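Local coordinates for protein Tni2 (Pseudomonas fluorescens, PDB 6B12) that is probably an immunity protein that binds and neutralises a toxin of the same bacterium, at residues D4-R7 against K13-D16; A37-Q42 against Q63-L68; T123-R128 against M134-I139. One frame throughout, in Å; residues are numbered along the deposited sequence.

Contact 1: D4-R7 against K13-D16; sequences DFER and KVID
R7 and I15 face each other as an antiparallel hydrogen-bonded pair in the hairpin of strands 5-9 and 14-16. R7 N gives a nearly straight bond to I15 O at 3.1 Å, and I15 N returns one to R7 O at 2.8 Å. Both side chains stand on the same face of the sheet. The R7 chain bends at CG-CD (chi3 -73°), which brings its guanidinium back over I15, where CG2 lies against one flat face, 3.4 Å from NH2. I15 turns CG1 beside its backbone N (chi1 -49°), which leaves CG2 to lie against the arginine. A water in the guanidinium plane accepts from R7 NE and donates to F5 O and I15 O, tying the side chain to both strands. R7 NH1 is hydrogen-bonded to a polar side chain of the bound partner protein, and I15 packs there too. On the other face, the extended E6 chain runs past V14, whose CG1 lies 3.9 Å from E6 CB. E6 and D16 point the same way, with E6 OE2 and D16 OD1 3.5 Å apart. A second water donates to D16 OD1 at 2.7 Å. The salt bridge from E6 OE1 to R38 probably offsets some of the repulsion between the two acids, so one face carries two close carboxylates, partly balanced by R38, and the other an arginine directed at the partner.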
loop_
_atom_site.group_PDB
_atom_site.type_symbol
_atom_site.label_atom_id
_atom_site.label_comp_id
_atom_site.label_asym_id
_atom_site.label_seq_id
_atom_site.Cartn_x
_atom_site.Cartn_y
_atom_site.Cartn_z
ATOM N N ASP C 4 -22.238 8.059 4.028
ATOM C CA ASP C 4 -21.985 8.922 2.868
ATOM C C ASP C 4 -20.526 9.383 2.796
ATOM O O ASP C 4 -20.220 10.560 2.597
ATOM C CB ASP C 4 -22.929 10.127 2.883
ATOM C CG ASP C 4 -24.376 9.718 2.953
ATOM O OD1 ASP C 4 -24.762 8.816 2.183
ATOM O OD2 ASP C 4 -25.107 10.274 3.798
ATOM N N PHE C 5 -19.621 8.431 2.959
ATOM C CA PHE C 5 -18.183 8.710 2.974
ATOM C C PHE C 5 -17.670 8.871 1.547
ATOM O O PHE C 5 -17.747 7.936 0.740
ATOM C CB PHE C 5 -17.468 7.572 3.676
ATOM C CG PHE C 5 -15.974 7.590 3.512
ATOM C CD1 PHE C 5 -15.219 8.538 4.162
ATOM C CD2 PHE C 5 -15.338 6.605 2.777
ATOM C CE1 PHE C 5 -13.813 8.546 4.039
ATOM C CE2 PHE C 5 -13.941 6.595 2.641
ATOM C CZ PHE C 5 -13.188 7.566 3.286
ATOM N N GLU C 6 -17.154 10.053 1.237
ATOM C CA GLU C 6 -16.736 10.394 -0.119
ATOM C C GLU C 6 -15.329 10.959 -0.073
ATOM O O GLU C 6 -14.979 11.705 0.844
ATOM C CB GLU C 6 -17.715 11.405 -0.780
ATOM C CG GLU C 6 -19.007 10.716 -1.124
ATOM C CD GLU C 6 -20.056 11.602 -1.825
ATOM O OE1 GLU C 6 -20.034 12.836 -1.669
ATOM O OE2 GLU C 6 -20.912 11.023 -2.504
ATOM N N ARG C 7 -14.520 10.580 -1.054
ATOM C CA ARG C 7 -13.167 11.097 -1.188
ATOM C C ARG C 7 -13.110 11.914 -2.469
ATOM O O ARG C 7 -13.547 11.446 -3.518
ATOM C CB ARG C 7 -12.163 9.951 -1.224
ATOM C CG ARG C 7 -11.911 9.355 0.145
ATOM C CD ARG C 7 -11.363 7.963 -0.012
ATOM N NE ARG C 7 -12.408 7.042 -0.446
ATOM C CZ ARG C 7 -12.199 5.932 -1.147
ATOM N NH1 ARG C 7 -10.976 5.598 -1.523
ATOM N NH2 ARG C 7 -13.220 5.131 -1.463
ATOM N N LYS C 13 -13.102 14.730 -9.221
ATOM C CA LYS C 13 -13.805 13.461 -9.317
ATOM C C LYS C 13 -13.995 12.886 -7.915
ATOM O O LYS C 13 -13.142 13.044 -7.037
ATOM C CB LYS C 13 -13.022 12.496 -10.208
ATOM C CG LYS C 13 -12.866 12.963 -11.667
ATOM C CD LYS C 13 -14.206 13.250 -12.287
ATOM C CE LYS C 13 -14.094 13.576 -13.775
ATOM N NZ LYS C 13 -15.458 13.687 -14.382
ATOM N N VAL C 14 -15.134 12.242 -7.691
ATOM C CA VAL C 14 -15.522 11.793 -6.360
ATOM C C VAL C 14 -15.487 10.274 -6.326
ATOM O O VAL C 14 -16.119 9.612 -7.160
ATOM C CB VAL C 14 -16.919 12.318 -5.974
ATOM C CG1 VAL C 14 -17.318 11.778 -4.595
ATOM C CG2 VAL C 14 -16.929 13.847 -5.982
ATOM N N ILE C 15 -14.760 9.732 -5.359
ATOM C CA ILE C 15 -14.682 8.294 -5.144
ATOM C C ILE C 15 -15.723 7.937 -4.097
ATOM O O ILE C 15 -15.618 8.378 -2.951
ATOM C CB ILE C 15 -13.285 7.867 -4.673
ATOM C CG1 ILE C 15 -12.192 8.475 -5.570
ATOM C CG2 ILE C 15 -13.181 6.337 -4.657
ATOM C CD1 ILE C 15 -10.788 8.266 -4.990
ATOM N N ASP C 16 -16.693 7.116 -4.478
ATOM C CA ASP C 16 -17.696 6.632 -3.538
ATOM C C ASP C 16 -17.122 5.490 -2.700
ATOM O O ASP C 16 -16.127 4.859 -3.063
ATOM C CB ASP C 16 -18.937 6.159 -4.291
ATOM C CG ASP C 16 -19.573 7.265 -5.090
ATOM O OD1 ASP C 16 -19.711 8.380 -4.543
ATOM O OD2 ASP C 16 -19.918 7.028 -6.268
HETATM O O HOH W 1 -15.256 7.217 -0.493
HETATM O O HOH W 2 -21.556 10.386 -4.727
#

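Contact 2: A37-Q42 against Q63-L68; sequences ARWRWQ and QHLAIL
W39 and W41 on strand 34-41 face L65 on strand 64-70 and Q63 just before it across the gap between two antiparallel sheets, the closest CA pair, W41 and Q63, being 8.8 Å apart. This is face-to-face sheet packing, as in a beta sandwich, held by side chains. L65 and W39 reach toward each other from the two sheets. L65 sets CD1 over one face of the indole, 3.7 Å from the centroid of the six-membered ring, a CH-pi contact in which the methyl sits toward the rim, 3.5 Å from CZ2. The second methyl, CD2, reaches W39 CE3 at 3.8 Å, so the whole fork of the leucine spans the fused ring system. Its chi2 of 102° is away from the staggered positions, a torsion that may be the price of laying both methyls on the ring. W39 places CG between its own backbone N and carbonyl carbon (chi1 65°), and its NE1 is hydrogen-bonded to G85 O, which helps to fix the rotation of the ring that L65 covers. I2 touches W39, W41 and L65, bringing strand 2-3 against the same side chains. At the end of the strand, R40 NH1 donates to Q42 O at 2.9 Å, with that acceptor in the guanidinium plane. W41 meets Q63 with the rim of its benzene ring: CZ3 lies 3.9 Å from Q63 CA, which approaches near the ring plane, while CH2 touches CB.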
loop_
_atom_site.group_PDB
_atom_site.type_symbol
_atom_site.label_atom_id
_atom_site.label_comp_id
_atom_site.label_asym_id
_atom_site.label_seq_id
_atom_site.Cartn_x
_atom_site.Cartn_y
_atom_site.Cartn_z
ATOM N N ALA C 37 -11.645 14.160 2.391
ATOM C CA ALA C 37 -12.546 13.087 2.784
ATOM C C ALA C 37 -13.710 13.723 3.525
ATOM O O ALA C 37 -13.494 14.564 4.402
ATOM C CB ALA C 37 -11.849 12.059 3.671
ATOM N N ARG C 38 -14.931 13.366 3.141
ATOM C CA ARG C 38 -16.126 13.975 3.699
ATOM C C ARG C 38 -17.095 12.867 4.080
ATOM O O ARG C 38 -17.145 11.824 3.421
ATOM C CB ARG C 38 -16.733 14.935 2.646
ATOM C CG ARG C 38 -18.114 15.448 2.853
ATOM C CD ARG C 38 -18.479 16.348 1.648
ATOM N NE ARG C 38 -18.717 15.601 0.406
ATOM C CZ ARG C 38 -18.536 16.087 -0.820
ATOM N NH1 ARG C 38 -18.083 17.326 -1.001
ATOM N NH2 ARG C 38 -18.792 15.326 -1.879
ATOM N N TRP C 39 -17.860 13.079 5.155
ATOM C CA TRP C 39 -18.824 12.056 5.573
ATOM C C TRP C 39 -19.911 12.688 6.425
ATOM O O TRP C 39 -19.787 13.820 6.893
ATOM C CB TRP C 39 -18.145 10.911 6.355
ATOM C CG TRP C 39 -17.531 11.349 7.697
ATOM C CD1 TRP C 39 -18.101 11.231 8.938
ATOM C CD2 TRP C 39 -16.241 11.954 7.905
ATOM N NE1 TRP C 39 -17.250 11.726 9.906
ATOM C CE2 TRP C 39 -16.107 12.189 9.296
ATOM C CE3 TRP C 39 -15.200 12.347 7.042
ATOM C CZ2 TRP C 39 -14.975 12.778 9.849
ATOM C CZ3 TRP C 39 -14.073 12.939 7.597
ATOM C CH2 TRP C 39 -13.970 13.147 8.985
ATOM N N ARG C 40 -21.000 11.925 6.628
ATOM C CA ARG C 40 -22.067 12.351 7.519
ATOM C C ARG C 40 -21.968 11.632 8.862
ATOM O O ARG C 40 -21.715 10.427 8.914
ATOM C CB ARG C 40 -23.447 12.077 6.911
ATOM C CG ARG C 40 -24.553 12.573 7.808
ATOM C CD ARG C 40 -25.938 12.454 7.172
ATOM N NE ARG C 40 -26.311 11.077 6.875
ATOM C CZ ARG C 40 -26.867 10.233 7.750
ATOM N NH1 ARG C 40 -27.116 10.596 9.012
ATOM N NH2 ARG C 40 -27.167 9.005 7.359
ATOM N N TRP C 41 -22.155 12.392 9.938
ATOM C CA TRP C 41 -22.350 11.871 11.287
ATOM C C TRP C 41 -23.583 12.555 11.836
ATOM O O TRP C 41 -23.600 13.789 11.971
ATOM C CB TRP C 41 -21.133 12.147 12.188
ATOM C CG TRP C 41 -21.257 11.585 13.568
ATOM C CD1 TRP C 41 -21.773 12.197 14.683
ATOM C CD2 TRP C 41 -20.822 10.293 13.978
ATOM N NE1 TRP C 41 -21.698 11.336 15.766
ATOM C CE2 TRP C 41 -21.112 10.165 15.353
ATOM C CE3 TRP C 41 -20.206 9.223 13.303
ATOM C CZ2 TRP C 41 -20.811 9.009 16.076
ATOM C CZ3 TRP C 41 -19.897 8.075 14.022
ATOM C CH2 TRP C 41 -20.204 7.979 15.398
ATOM N N GLN C 42 -24.624 11.765 12.111
ATOM C CA GLN C 42 -25.899 12.327 12.544
ATOM C C GLN C 42 -26.350 13.412 11.567
ATOM O O GLN C 42 -26.540 13.120 10.384
ATOM C CB GLN C 42 -25.792 12.850 13.972
ATOM C CG GLN C 42 -25.557 11.715 14.970
ATOM C CD GLN C 42 -25.492 12.208 16.386
ATOM O OE1 GLN C 42 -24.628 13.014 16.739
ATOM N NE2 GLN C 42 -26.407 11.730 17.213
ATOM N N GLN C 63 -17.250 4.054 13.012
ATOM C CA GLN C 63 -17.273 5.193 13.922
ATOM C C GLN C 63 -15.882 5.769 14.122
ATOM O O GLN C 63 -15.688 6.618 15.008
ATOM C CB GLN C 63 -17.922 4.798 15.263
ATOM C CG GLN C 63 -17.309 3.586 15.987
ATOM C CD GLN C 63 -18.333 2.993 16.943
ATOM O OE1 GLN C 63 -18.537 3.506 18.046
ATOM N NE2 GLN C 63 -19.001 1.942 16.508
ATOM N N HIS C 64 -14.925 5.330 13.319
ATOM C CA HIS C 64 -13.626 5.966 13.211
ATOM C C HIS C 64 -13.224 6.005 11.754
ATOM O O HIS C 64 -13.635 5.163 10.944
ATOM C CB HIS C 64 -12.563 5.199 14.018
ATOM C CG HIS C 64 -12.865 5.126 15.473
ATOM N ND1 HIS C 64 -13.515 4.054 16.049
ATOM C CD2 HIS C 64 -12.600 5.996 16.475
ATOM C CE1 HIS C 64 -13.621 4.260 17.348
ATOM N NE2 HIS C 64 -13.089 5.435 17.633
ATOM N N LEU C 65 -12.376 6.974 11.434
ATOM C CA LEU C 65 -11.684 6.998 10.160
ATOM C C LEU C 65 -10.191 6.887 10.433
ATOM O O LEU C 65 -9.693 7.397 11.443
ATOM C CB LEU C 65 -11.977 8.289 9.394
ATOM C CG LEU C 65 -13.488 8.422 9.077
ATOM C CD1 LEU C 65 -14.102 9.407 10.064
ATOM C CD2 LEU C 65 -13.686 8.866 7.650
ATOM N N ALA C 66 -9.488 6.189 9.564
ATOM C CA ALA C 66 -8.033 6.215 9.590
ATOM C C ALA C 66 -7.595 7.095 8.432
ATOM O O ALA C 66 -8.028 6.886 7.295
ATOM C CB ALA C 66 -7.439 4.816 9.467
ATOM N N ILE C 67 -6.734 8.067 8.722
ATOM C CA ILE C 67 -6.365 9.087 7.756
ATOM C C ILE C 67 -4.852 9.091 7.668
ATOM O O ILE C 67 -4.192 9.416 8.654
ATOM C CB ILE C 67 -6.848 10.486 8.179
ATOM C CG1 ILE C 67 -8.351 10.522 8.510
ATOM C CG2 ILE C 67 -6.466 11.486 7.094
ATOM C CD1 ILE C 67 -9.198 10.303 7.348
ATOM N N LEU C 68 -4.309 8.785 6.494
ATOM C CA LEU C 68 -2.871 8.914 6.256
ATOM C C LEU C 68 -2.652 10.256 5.568
ATOM O O LEU C 68 -3.075 10.451 4.424
ATOM C CB LEU C 68 -2.371 7.753 5.413
ATOM C CG LEU C 68 -0.865 7.735 5.205
ATOM C CD1 LEU C 68 -0.103 7.686 6.539
ATOM C CD2 LEU C 68 -0.558 6.534 4.340
#

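Contact 3: T123-R128 against M134-I139; sequences TCMFSR and MFRVDI
The beta hairpin of strands 121-128 and 134-140 forms five residue pairs, from T123 with D138 to S127 with M134. C124 with V137 and F126 with F135 are the hydrogen-bonded pairs; F126 N donates to F135 O and F135 N to F126 O, each at 2.8 Å. On the face carrying T123, M125 and R136, the polar end of the hairpin is built round D138. R136, extended from CG to NE, grips the carboxylate side-on: NE meets OD1 at 3.0 Å and NH2 meets the syn lone pair of OD2. T123 OG1 donates to the same OD1 at 2.7 Å from above the carboxylate plane, on the opposite face from NE. OD2 is also bonded to Q116, and F114 makes a cation-pi contact with R136, so the flat groups of this pair are held from several directions. These two strands are neighbours in a five-stranded antiparallel meander, strand 121-128 sitting between 102-112 and 134-140. Further along, the selenomethionines M125 and M134 both curl at chi2 and chi3: M125 SE comes 3.9 Å from R136 CA, and M134 SE lies 3.8 Å from S127 CB. The other face is mainly apolar, with C124, F126, F135 and V137. V137 CG2 packs 3.7 Å from F126 CB, and the F126 ring meets Y108 edge-to-face. F135, stacked on H151, directs its CZ at one face of the R128 guanidinium, 3.4 Å from NH1, with the planes 63° apart; R128 NH2 forms a salt bridge with D131.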
loop_
_atom_site.group_PDB
_atom_site.type_symbol
_atom_site.label_atom_id
_atom_site.label_comp_id
_atom_site.label_asym_id
_atom_site.label_seq_id
_atom_site.Cartn_x
_atom_site.Cartn_y
_atom_site.Cartn_z
ATOM N N THR C 123 -5.727 -2.062 9.345
ATOM C CA THR C 123 -4.332 -2.397 9.065
ATOM C C THR C 123 -3.694 -1.305 8.227
ATOM O O THR C 123 -4.254 -0.885 7.216
ATOM C CB THR C 123 -4.235 -3.723 8.305
ATOM O OG1 THR C 123 -4.818 -4.780 9.077
ATOM C CG2 THR C 123 -2.768 -4.069 8.030
ATOM N N CYS C 124 -2.486 -0.881 8.610
ATOM C CA CYS C 124 -1.739 0.055 7.785
ATOM C C CYS C 124 -0.346 -0.515 7.581
ATOM O O CYS C 124 0.247 -1.097 8.508
ATOM C CB CYS C 124 -1.694 1.439 8.429
ATOM S SG CYS C 124 -1.124 2.769 7.331
HETATM N N MSE C 125 0.132 -0.403 6.349
HETATM C CA MSE C 125 1.414 -0.983 5.965
HETATM C C MSE C 125 2.496 0.045 6.261
HETATM O O MSE C 125 2.380 1.199 5.873
HETATM C CB MSE C 125 1.386 -1.387 4.486
HETATM C CG MSE C 125 0.234 -2.310 4.133
HETATM SE SE MSE C 125 0.202 -3.953 5.210
HETATM C CE MSE C 125 1.961 -4.496 4.693
ATOM N N PHE C 126 3.557 -0.398 6.936
ATOM C CA PHE C 126 4.584 0.470 7.504
ATOM C C PHE C 126 5.911 0.141 6.833
ATOM O O PHE C 126 6.293 -1.031 6.772
ATOM C CB PHE C 126 4.648 0.214 9.017
ATOM C CG PHE C 126 5.792 0.880 9.760
ATOM C CD1 PHE C 126 5.631 2.133 10.331
ATOM C CD2 PHE C 126 6.978 0.192 9.999
ATOM C CE1 PHE C 126 6.659 2.707 11.070
ATOM C CE2 PHE C 126 8.007 0.760 10.740
ATOM C CZ PHE C 126 7.860 2.012 11.269
ATOM N N SER C 127 6.580 1.167 6.287
ATOM C CA SER C 127 7.886 1.003 5.658
ATOM C C SER C 127 8.956 1.421 6.657
ATOM O O SER C 127 9.059 2.607 6.996
ATOM C CB SER C 127 7.972 1.836 4.377
ATOM O OG SER C 127 9.200 1.569 3.703
ATOM N N ARG C 128 9.760 0.453 7.111
ATOM C CA ARG C 128 10.803 0.734 8.091
ATOM C C ARG C 128 11.889 1.593 7.450
ATOM O O ARG C 128 12.374 1.281 6.370
ATOM C CB ARG C 128 11.394 -0.579 8.610
ATOM C CG ARG C 128 12.513 -0.410 9.620
ATOM C CD ARG C 128 12.748 -1.707 10.372
ATOM N NE ARG C 128 13.312 -2.769 9.533
ATOM C CZ ARG C 128 13.505 -4.021 9.948
ATOM N NH1 ARG C 128 13.166 -4.377 11.192
ATOM N NH2 ARG C 128 14.000 -4.919 9.113
HETATM N N MSE C 134 8.804 -3.943 4.868
HETATM C CA MSE C 134 7.387 -3.667 5.079
HETATM C C MSE C 134 6.876 -4.447 6.271
HETATM O O MSE C 134 7.205 -5.633 6.448
HETATM C CB MSE C 134 6.544 -4.037 3.849
HETATM C CG MSE C 134 6.944 -3.348 2.551
HETATM SE SE MSE C 134 6.780 -1.403 2.681
HETATM C CE MSE C 134 5.033 -1.274 3.537
ATOM N N PHE C 135 6.059 -3.788 7.076
ATOM C CA PHE C 135 5.439 -4.421 8.223
ATOM C C PHE C 135 3.949 -4.158 8.169
ATOM O O PHE C 135 3.521 -3.045 7.866
ATOM C CB PHE C 135 6.004 -3.901 9.530
ATOM C CG PHE C 135 7.402 -4.338 9.766
ATOM C CD1 PHE C 135 8.452 -3.691 9.141
ATOM C CD2 PHE C 135 7.665 -5.412 10.594
ATOM C CE1 PHE C 135 9.762 -4.112 9.335
ATOM C CE2 PHE C 135 8.972 -5.831 10.807
ATOM C CZ PHE C 135 10.013 -5.183 10.176
ATOM N N ARG C 136 3.180 -5.192 8.451
ATOM C CA ARG C 136 1.742 -5.056 8.639
ATOM C C ARG C 136 1.486 -4.633 10.077
ATOM O O ARG C 136 1.926 -5.319 11.018
ATOM C CB ARG C 136 1.054 -6.382 8.327
ATOM C CG ARG C 136 -0.366 -6.435 8.844
ATOM C CD ARG C 136 -0.983 -7.788 8.543
ATOM N NE ARG C 136 -2.222 -7.957 9.304
ATOM C CZ ARG C 136 -2.981 -9.039 9.233
ATOM N NH1 ARG C 136 -2.632 -10.039 8.421
ATOM N NH2 ARG C 136 -4.092 -9.113 9.955
ATOM N N VAL C 137 0.808 -3.500 10.260
ATOM C CA VAL C 137 0.529 -2.953 11.587
ATOM C C VAL C 137 -0.980 -2.917 11.776
ATOM O O VAL C 137 -1.686 -2.158 11.105
ATOM C CB VAL C 137 1.148 -1.564 11.784
ATOM C CG1 VAL C 137 0.914 -1.073 13.239
ATOM C CG2 VAL C 137 2.643 -1.608 11.475
ATOM N N ASP C 138 -1.475 -3.752 12.673
ATOM C CA ASP C 138 -2.889 -3.762 13.015
ATOM C C ASP C 138 -3.110 -2.833 14.197
ATOM O O ASP C 138 -2.362 -2.876 15.179
ATOM C CB ASP C 138 -3.349 -5.179 13.364
ATOM C CG ASP C 138 -3.492 -6.075 12.136
ATOM O OD1 ASP C 138 -3.123 -5.664 11.005
ATOM O OD2 ASP C 138 -3.977 -7.207 12.292
ATOM N N ILE C 139 -4.150 -2.008 14.103
ATOM C CA ILE C 139 -4.400 -0.912 15.031
ATOM C C ILE C 139 -5.862 -0.978 15.474
ATOM O O ILE C 139 -6.746 -1.145 14.638
ATOM C CB ILE C 139 -4.087 0.445 14.365
ATOM C CG1 ILE C 139 -2.588 0.499 13.992
ATOM C CG2 ILE C 139 -4.461 1.625 15.281
ATOM C CD1 ILE C 139 -2.286 1.401 12.798
#

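In the fold
Contacts 1 and 2 are neighbours, their centres 11 Å apart, because strands 5-9 and 34-41 pair in the same sheet. The E6-R38 salt bridge joins them, while D4 OD2 and R40 NE make a weak, longer ion pair. F5 extends the hydrophobic packing from contact 1 to contact 2 by placing CE1 3.6 Å from L65 CD2. Contact 3 belongs to a separate sheet on the other side of the chain's centre; its centre is 25 Å from that of contact 1 and 21 Å from that of contact 2, with nearest atoms about 13 and 5 Å away. R7 and I15 of contact 1 and M134 of contact 3 touch the partner protein; on strand 64-70 it is reached by L68, which takes no part in contact 2.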